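Long-range contact in mosquitocidal toxin (Bacillus sphaericus, PDB 2CB4), which is a toxin that kills mosquitoes and probably ADP-ribosylates target proteins through this catalytic domain: residues Gly186-Tyr198 with Trp207-Val221. The protein carries 1 engineered substitution. Residues are numbered along the deposited sequence; the frame is centred on the assembly and turned at random.
Sequences GIRPEFIRSTYEY and WINPNFINPSTLNDV
Arg-193 runs across the ring of Phe-212, its CB 3.7 Å from the ring centroid in a CH-pi contact. With Arg-193 CG anti to the backbone N (chi1 -173°), the chain runs on so that its CD also lies over that face, while Ile-213 CG2 lies over the rim of the opposite face. Leu-218 CD2 packs against Arg-193 CG, and Val-221 CG2 lies 3.5 Å from Arg-193 NE. Beyond the bend at chi3, Arg-193 NH1 donates in the guanidinium plane to Thr-217 OG1 (3.1 Å); NH2 makes a salt bridge to Glu-155 on strand 150-156.

Further along the hairpin of strands 192-199 and 202-208, part of the mixed sheet of the ADP-ribosyltransferase domain, Thr-195 and Trp-207 form an antiparallel hydrogen-bonded pair. Trp-207 NE1 gives Glu-197 OE1 a nearly straight bond of 2.9 Å (174°), ring and carboxylate almost coplanar. Glu-197 OE2 is taken by His-199 and Asn-241. Where the strands part, a type I turn, Asn-209 to Phe-212, includes an Asx turn at Asn-209 OD1; Asn-209 ND2 binds Ile-192 O at 2.8 Å.

The salt bridge to Glu-155 probably balances the charge of buried Arg-193, its aliphatic part packed against Phe-212, Leu-218 and Val-221, while donors to both Glu-197 oxygens should fix the carboxylate's rotation.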
loop_
_atom_site.group_PDB
_atom_site.type_symbol
_atom_site.label_atom_id
_atom_site.label_comp_id
_atom_site.label_asym_id
_atom_site.label_seq_id
_atom_site.Cartn_x
_atom_site.Cartn_y
_atom_site.Cartn_z
ATOM N N GLY A 186 4.772 32.264 7.578
ATOM C CA GLY A 186 4.495 32.110 8.998
ATOM C C GLY A 186 5.481 32.807 9.928
ATOM O O GLY A 186 6.262 33.665 9.507
ATOM N N ILE A 187 5.417 32.421 11.201
ATOM C CA ILE A 187 6.197 32.999 12.279
ATOM C C ILE A 187 6.814 31.914 13.182
ATOM O O ILE A 187 6.107 31.072 13.719
ATOM C CB ILE A 187 5.226 33.856 13.144
ATOM C CG1 ILE A 187 4.431 34.815 12.248
ATOM C CG2 ILE A 187 5.938 34.557 14.318
ATOM C CD1 ILE A 187 3.213 35.439 12.918
ATOM N N ARG A 188 8.130 31.961 13.371
ATOM C CA ARG A 188 8.816 31.005 14.237
ATOM C C ARG A 188 8.484 31.263 15.715
ATOM O O ARG A 188 8.158 32.385 16.088
ATOM C CB ARG A 188 10.303 31.075 13.959
ATOM C CG ARG A 188 10.611 30.590 12.534
ATOM C CD ARG A 188 12.108 30.362 12.328
ATOM N NE ARG A 188 12.917 31.521 12.724
ATOM C CZ ARG A 188 13.200 32.558 11.935
ATOM N NH1 ARG A 188 12.719 32.609 10.708
ATOM N NH2 ARG A 188 13.953 33.554 12.376
ATOM N N PRO A 189 8.553 30.227 16.560
ATOM C CA PRO A 189 8.167 30.381 17.976
ATOM C C PRO A 189 8.950 31.385 18.809
ATOM O O PRO A 189 8.447 31.900 19.828
ATOM C CB PRO A 189 8.305 28.948 18.536
ATOM C CG PRO A 189 9.245 28.251 17.603
ATOM C CD PRO A 189 8.990 28.838 16.254
ATOM N N GLU A 190 10.190 31.655 18.422
ATOM C CA GLU A 190 11.009 32.614 19.191
ATOM C C GLU A 190 10.483 34.057 19.120
ATOM O O GLU A 190 10.912 34.909 19.870
ATOM C CB GLU A 190 12.507 32.508 18.838
ATOM C CG GLU A 190 12.869 32.906 17.398
ATOM C CD GLU A 190 12.892 31.744 16.450
ATOM O OE1 GLU A 190 12.225 30.727 16.739
ATOM O OE2 GLU A 190 13.569 31.858 15.396
ATOM N N PHE A 191 9.524 34.308 18.236
ATOM C CA PHE A 191 8.891 35.628 18.090
ATOM C C PHE A 191 7.548 35.721 18.838
ATOM O O PHE A 191 6.845 36.737 18.749
ATOM C CB PHE A 191 8.691 35.928 16.606
ATOM C CG PHE A 191 9.986 35.950 15.846
ATOM C CD1 PHE A 191 11.035 36.786 16.284
ATOM C CD2 PHE A 191 10.201 35.107 14.763
ATOM C CE1 PHE A 191 12.260 36.785 15.623
ATOM C CE2 PHE A 191 11.420 35.102 14.111
ATOM C CZ PHE A 191 12.468 35.934 14.554
ATOM N N ILE A 192 7.192 34.652 19.552
ATOM C CA ILE A 192 5.942 34.588 20.302
ATOM C C ILE A 192 6.312 34.680 21.762
ATOM O O ILE A 192 6.946 33.781 22.324
ATOM C CB ILE A 192 5.121 33.297 19.968
ATOM C CG1 ILE A 192 5.157 33.026 18.449
ATOM C CG2 ILE A 192 3.693 33.417 20.494
ATOM C CD1 ILE A 192 4.451 31.733 18.016
ATOM N N ARG A 193 5.967 35.814 22.359
ATOM C CA ARG A 193 6.339 36.073 23.732
ATOM C C ARG A 193 5.484 35.424 24.802
ATOM O O ARG A 193 5.982 34.993 25.835
ATOM C CB ARG A 193 6.419 37.594 23.998
ATOM C CG ARG A 193 6.996 37.863 25.415
ATOM C CD ARG A 193 7.492 39.269 25.572
ATOM N NE ARG A 193 6.378 40.186 25.742
ATOM C CZ ARG A 193 6.500 41.492 25.925
ATOM N NH1 ARG A 193 7.694 42.036 25.980
ATOM N NH2 ARG A 193 5.424 42.254 26.060
ATOM N N SER A 194 4.178 35.413 24.583
ATOM C CA SER A 194 3.283 34.863 25.579
ATOM C C SER A 194 1.937 34.562 24.956
ATOM O O SER A 194 1.700 34.818 23.778
ATOM C CB SER A 194 3.087 35.921 26.692
ATOM O OG SER A 194 2.407 37.094 26.198
ATOM N N THR A 195 1.029 34.068 25.777
ATOM C CA THR A 195 -0.335 33.849 25.324
ATOM C C THR A 195 -1.284 33.855 26.511
ATOM O O THR A 195 -0.906 33.498 27.624
ATOM C CB THR A 195 -0.518 32.561 24.445
ATOM O OG1 THR A 195 -1.791 32.630 23.783
ATOM C CG2 THR A 195 -0.467 31.283 25.288
ATOM N N TYR A 196 -2.509 34.290 26.272
ATOM C CA TYR A 196 -3.548 34.259 27.282
ATOM C C TYR A 196 -4.381 33.035 26.935
ATOM O O TYR A 196 -4.788 32.872 25.784
ATOM C CB TYR A 196 -4.519 35.422 27.124
ATOM C CG TYR A 196 -4.005 36.731 27.595
ATOM C CD1 TYR A 196 -2.905 36.809 28.432
ATOM C CD2 TYR A 196 -4.619 37.902 27.203
ATOM C CE1 TYR A 196 -2.415 38.033 28.860
ATOM C CE2 TYR A 196 -4.164 39.128 27.647
ATOM C CZ TYR A 196 -3.058 39.190 28.473
ATOM O OH TYR A 196 -2.603 40.416 28.883
ATOM N N GLU A 197 -4.684 32.216 27.933
ATOM C CA GLU A 197 -5.561 31.072 27.731
ATOM C C GLU A 197 -6.935 31.481 28.272
ATOM O O GLU A 197 -7.091 31.755 29.460
ATOM C CB GLU A 197 -5.056 29.855 28.500
ATOM C CG GLU A 197 -5.987 28.681 28.424
ATOM C CD GLU A 197 -5.386 27.420 29.006
ATOM O OE1 GLU A 197 -4.177 27.397 29.318
ATOM O OE2 GLU A 197 -6.134 26.445 29.153
ATOM N N TYR A 198 -7.938 31.520 27.395
ATOM C CA TYR A 198 -9.317 31.879 27.806
ATOM C C TYR A 198 -10.191 30.644 27.795
ATOM O O TYR A 198 -10.091 29.827 26.875
ATOM C CB TYR A 198 -9.959 32.826 26.779
ATOM C CG TYR A 198 -9.369 34.216 26.710
ATOM C CD1 TYR A 198 -9.849 35.227 27.529
ATOM C CD2 TYR A 198 -8.370 34.539 25.781
ATOM C CE1 TYR A 198 -9.322 36.530 27.472
ATOM C CE2 TYR A 198 -7.854 35.851 25.698
ATOM C CZ TYR A 198 -8.345 36.839 26.541
ATOM O OH TYR A 198 -7.857 38.141 26.485
ATOM N N TRP A 207 0.624 32.355 29.821
ATOM C CA TRP A 207 1.786 31.548 29.484
ATOM C C TRP A 207 2.894 32.446 28.958
ATOM O O TRP A 207 2.657 33.281 28.084
ATOM C CB TRP A 207 1.434 30.582 28.353
ATOM C CG TRP A 207 0.490 29.493 28.756
ATOM C CD1 TRP A 207 -0.898 29.495 28.656
ATOM C CD2 TRP A 207 0.856 28.212 29.262
ATOM N NE1 TRP A 207 -1.393 28.300 29.114
ATOM C CE2 TRP A 207 -0.344 27.495 29.495
ATOM C CE3 TRP A 207 2.087 27.612 29.588
ATOM C CZ2 TRP A 207 -0.344 26.197 30.016
ATOM C CZ3 TRP A 207 2.075 26.323 30.110
ATOM C CH2 TRP A 207 0.861 25.619 30.297
ATOM N N ILE A 208 4.102 32.241 29.478
ATOM C CA ILE A 208 5.277 32.978 29.048
ATOM C C ILE A 208 6.168 32.012 28.269
ATOM O O ILE A 208 6.383 30.891 28.710
ATOM C CB ILE A 208 6.088 33.503 30.251
ATOM C CG1 ILE A 208 5.186 34.288 31.233
ATOM C CG2 ILE A 208 7.247 34.362 29.777
ATOM C CD1 ILE A 208 4.590 35.494 30.629
ATOM N N ASN A 209 6.669 32.445 27.113
ATOM C CA ASN A 209 7.581 31.627 26.300
ATOM C C ASN A 209 9.002 32.054 26.727
ATOM O O ASN A 209 9.454 33.127 26.358
ATOM C CB ASN A 209 7.401 31.940 24.814
ATOM C CG ASN A 209 8.306 31.111 23.934
ATOM O OD1 ASN A 209 9.029 30.241 24.408
ATOM N ND2 ASN A 209 8.247 31.353 22.639
ATOM N N PRO A 210 9.691 31.230 27.519
ATOM C CA PRO A 210 11.050 31.589 27.995
ATOM C C PRO A 210 12.072 31.748 26.859
ATOM O O PRO A 210 13.122 32.344 27.049
ATOM C CB PRO A 210 11.448 30.393 28.875
ATOM C CG PRO A 210 10.162 29.689 29.182
ATOM C CD PRO A 210 9.301 29.881 27.959
ATOM N N ASN A 211 11.770 31.158 25.705
ATOM C CA ASN A 211 12.637 31.189 24.536
ATOM C C ASN A 211 12.359 32.358 23.603
ATOM O O ASN A 211 12.857 32.405 22.492
ATOM C CB ASN A 211 12.511 29.876 23.749
ATOM C CG ASN A 211 12.637 28.659 24.638
ATOM O OD1 ASN A 211 13.490 28.604 25.506
ATOM N ND2 ASN A 211 11.793 27.684 24.417
ATOM N N PHE A 212 11.557 33.305 24.063
ATOM C CA PHE A 212 11.262 34.481 23.270
ATOM C C PHE A 212 12.631 35.181 22.965
ATOM O O PHE A 212 13.509 35.267 23.816
ATOM C CB PHE A 212 10.324 35.406 24.052
ATOM C CG PHE A 212 10.057 36.709 23.346
ATOM C CD1 PHE A 212 9.463 36.720 22.087
ATOM C CD2 PHE A 212 10.462 37.916 23.908
ATOM C CE1 PHE A 212 9.247 37.920 21.408
ATOM C CE2 PHE A 212 10.234 39.121 23.232
ATOM C CZ PHE A 212 9.645 39.114 21.976
ATOM N N ILE A 213 12.782 35.638 21.731
ATOM C CA ILE A 213 13.981 36.270 21.217
ATOM C C ILE A 213 14.640 37.329 22.140
ATOM O O ILE A 213 15.856 37.489 22.116
ATOM C CB ILE A 213 13.682 36.841 19.823
ATOM C CG1 ILE A 213 14.939 36.853 18.937
ATOM C CG2 ILE A 213 12.996 38.198 19.958
ATOM C CD1 ILE A 213 15.698 35.599 18.937
ATOM N N ASN A 214 13.856 38.035 22.962
ATOM C CA ASN A 214 14.401 39.015 23.948
ATOM C C ASN A 214 13.870 38.712 25.344
ATOM O O ASN A 214 12.897 39.318 25.791
ATOM C CB ASN A 214 14.026 40.442 23.605
ATOM C CG ASN A 214 14.882 41.469 24.369
ATOM O OD1 ASN A 214 15.075 42.583 23.894
ATOM N ND2 ASN A 214 15.414 41.081 25.536
ATOM N N PRO A 215 14.518 37.775 26.018
ATOM C CA PRO A 215 14.117 37.333 27.355
ATOM C C PRO A 215 14.121 38.376 28.458
ATOM O O PRO A 215 13.513 38.171 29.513
ATOM C CB PRO A 215 15.122 36.208 27.693
ATOM C CG PRO A 215 16.011 36.051 26.504
ATOM C CD PRO A 215 15.814 37.197 25.592
ATOM N N SER A 216 14.821 39.479 28.252
ATOM C CA SER A 216 14.865 40.523 29.291
ATOM C C SER A 216 13.534 41.269 29.394
ATOM O O SER A 216 13.267 41.957 30.389
ATOM C CB SER A 216 16.018 41.510 29.044
ATOM O OG SER A 216 15.822 42.223 27.835
ATOM N N THR A 217 12.680 41.117 28.379
ATOM C CA THR A 217 11.363 41.776 28.405
ATOM C C THR A 217 10.233 40.895 28.973
ATOM O O THR A 217 9.104 41.358 29.100
ATOM C CB THR A 217 10.939 42.240 27.011
ATOM O OG1 THR A 217 10.673 41.086 26.192
ATOM C CG2 THR A 217 12.056 43.108 26.351
ATOM N N LEU A 218 10.533 39.643 29.329
ATOM C CA LEU A 218 9.491 38.735 29.832
ATOM C C LEU A 218 8.661 39.282 30.991
ATOM O O LEU A 218 7.460 39.007 31.105
ATOM C CB LEU A 218 10.016 37.309 30.085
ATOM C CG LEU A 218 10.601 36.600 28.850
ATOM C CD1 LEU A 218 11.127 35.218 29.200
ATOM C CD2 LEU A 218 9.630 36.549 27.698
ATOM N N ASN A 219 9.291 40.082 31.839
ATOM C CA ASN A 219 8.570 40.663 32.983
ATOM C C ASN A 219 7.590 41.755 32.588
ATOM O O ASN A 219 6.773 42.169 33.400
ATOM C CB ASN A 219 9.545 41.177 34.038
ATOM C CG ASN A 219 10.127 40.060 34.860
ATOM O OD1 ASN A 219 11.344 39.942 34.996
ATOM N ND2 ASN A 219 9.255 39.186 35.362
ATOM N N ASP A 220 7.663 42.206 31.339
ATOM C CA ASP A 220 6.754 43.245 30.861
ATOM C C ASP A 220 5.408 42.668 30.442
ATOM O O ASP A 220 4.497 43.417 30.093
ATOM C CB ASP A 220 7.353 44.003 29.663
ATOM C CG ASP A 220 8.664 44.696 29.992
ATOM O OD1 ASP A 220 8.950 44.951 31.191
ATOM O OD2 ASP A 220 9.407 44.986 29.028
ATOM N N VAL A 221 5.298 41.339 30.414
ATOM C CA VAL A 221 4.052 40.713 30.025
ATOM C C VAL A 221 2.990 41.080 31.072
ATOM O O VAL A 221 3.139 40.838 32.288
ATOM C CB VAL A 221 4.169 39.172 29.839
ATOM C CG1 VAL A 221 2.774 38.563 29.614
ATOM C CG2 VAL A 221 5.132 38.827 28.701
#